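Local coordinates for protection of telomeres protein 1 (Schizosaccharomyces pombe, PDB 7CUI) that binds single-stranded telomeric DNA to protect the 3' overhang of the chromosome end and regulates telomerase and telomere length, at residues P114-L117 against A118-P121. Residues are numbered along the deposited sequence; the frame is centred on the assembly and turned at random.
Sequences PCNL and ADHP
Between Asn116 and His120 the backbone folds into two overlapping type I beta turns, Asn116-Asp119 and Leu117-His120, in which two successive carbonyls accept amides from three residues on. The Asn116 carbonyl takes the amide of Asp119 in a long, weak bond of 3.3 Å from Asp119 N to Asn116 O. One step further, His120 N donates to Leu117 O at 2.9 Å. Leu117 and Ala118 are the two middle residues of the first turn, Ala118 and Asp119 those of the second, whereas Cys115, just ahead of the turns, is fully extended.

How a side chain can reinforce such a turn is seen at His120. With CG beside its own backbone N (chi1 -65°), the ring reaches back over the turn, and ND1 donates to the carbonyl that Asp119 grips weakly: His120 ND1 to Asn116 O is 2.7 Å and almost straight at 169°. That oxygen lies at the ring edge, practically in its plane. Over one face sits Cys115 SG, 3.6 Å from the His120 ring centroid and displaced toward ND1, in a sulfur-aromatic contact.

The turns belong to the surface loop joining helices 100-107 and 121-135 in this C-terminal part of the protein, and His120 is the N-cap of the second helix. Its carbonyl is hydrogen-bonded to the Thr124 hydroxyl in that helix's first turn. Leu117 points the other way, packing on Phe68, Ala69 and Trp80 of the sheet.

An alanine in place of His120 would probably cost the Asn116 carbonyl its straight bond, leaving the weak one from Asp119, and deprive the Cys115 sulfur of its ring. Asn116 lays its side-chain amide against the Asp119 carboxylate, the planes 14° apart and stacked, with Asn116 CG 3.6 Å from Asp119 OD2.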
loop_
_atom_site.group_PDB
_atom_site.type_symbol
_atom_site.label_atom_id
_atom_site.label_comp_id
_atom_site.label_asym_id
_atom_site.label_seq_id
_atom_site.Cartn_x
_atom_site.Cartn_y
_atom_site.Cartn_z
ATOM N N PRO A 114 -3.367 -4.298 14.787
ATOM C CA PRO A 114 -4.407 -3.294 14.575
ATOM C C PRO A 114 -5.156 -3.016 15.873
ATOM O O PRO A 114 -5.527 -3.937 16.598
ATOM C CB PRO A 114 -5.336 -3.931 13.530
ATOM C CG PRO A 114 -5.069 -5.411 13.638
ATOM C CD PRO A 114 -3.607 -5.529 14.020
ATOM N N CYS A 115 -5.347 -1.728 16.151
ATOM C CA CYS A 115 -6.084 -1.238 17.301
ATOM C C CYS A 115 -6.298 0.257 17.089
ATOM O O CYS A 115 -5.943 0.786 16.039
ATOM C CB CYS A 115 -5.297 -1.490 18.582
ATOM S SG CYS A 115 -3.627 -0.790 18.536
ATOM N N ASN A 116 -6.891 0.929 18.076
ATOM C CA ASN A 116 -6.940 2.380 18.073
ATOM C C ASN A 116 -5.524 2.898 18.326
ATOM O O ASN A 116 -5.015 2.799 19.438
ATOM C CB ASN A 116 -7.956 2.888 19.098
ATOM C CG ASN A 116 -8.323 4.337 18.877
ATOM O OD1 ASN A 116 -9.484 4.660 18.644
ATOM N ND2 ASN A 116 -7.338 5.216 18.945
ATOM N N LEU A 117 -4.886 3.442 17.285
ATOM C CA LEU A 117 -3.473 3.781 17.342
ATOM C C LEU A 117 -3.258 5.044 18.187
ATOM O O LEU A 117 -2.210 5.211 18.821
ATOM C CB LEU A 117 -2.958 3.946 15.908
ATOM C CG LEU A 117 -2.178 2.792 15.260
ATOM C CD1 LEU A 117 -2.106 1.533 16.106
ATOM C CD2 LEU A 117 -2.693 2.479 13.862
ATOM N N ALA A 118 -4.260 5.935 18.212
ATOM C CA ALA A 118 -4.188 7.131 19.038
ATOM C C ALA A 118 -4.009 6.758 20.509
ATOM O O ALA A 118 -3.283 7.444 21.225
ATOM C CB ALA A 118 -5.417 7.983 18.834
ATOM N N ASP A 119 -4.655 5.666 20.942
ATOM C CA ASP A 119 -4.533 5.170 22.309
ATOM C C ASP A 119 -3.258 4.344 22.516
ATOM O O ASP A 119 -3.016 3.880 23.631
ATOM C CB ASP A 119 -5.731 4.304 22.716
ATOM C CG ASP A 119 -7.084 4.997 22.646
ATOM O OD1 ASP A 119 -7.130 6.246 22.800
ATOM O OD2 ASP A 119 -8.087 4.277 22.434
ATOM N N HIS A 120 -2.471 4.134 21.449
ATOM C CA HIS A 120 -1.250 3.345 21.541
ATOM C C HIS A 120 -0.057 4.123 20.988
ATOM O O HIS A 120 0.456 3.813 19.913
ATOM C CB HIS A 120 -1.421 1.992 20.837
ATOM C CG HIS A 120 -2.429 1.105 21.482
ATOM N ND1 HIS A 120 -3.781 1.237 21.239
ATOM C CD2 HIS A 120 -2.296 0.082 22.353
ATOM C CE1 HIS A 120 -4.442 0.331 21.931
ATOM N NE2 HIS A 120 -3.553 -0.385 22.631
ATOM N N PRO A 121 0.435 5.159 21.705
ATOM C CA PRO A 121 1.575 5.937 21.220
ATOM C C PRO A 121 2.837 5.109 20.962
ATOM O O PRO A 121 3.494 5.313 19.942
ATOM C CB PRO A 121 1.815 7.028 22.273
ATOM C CG PRO A 121 0.806 6.791 23.383
ATOM C CD PRO A 121 -0.099 5.644 22.985
#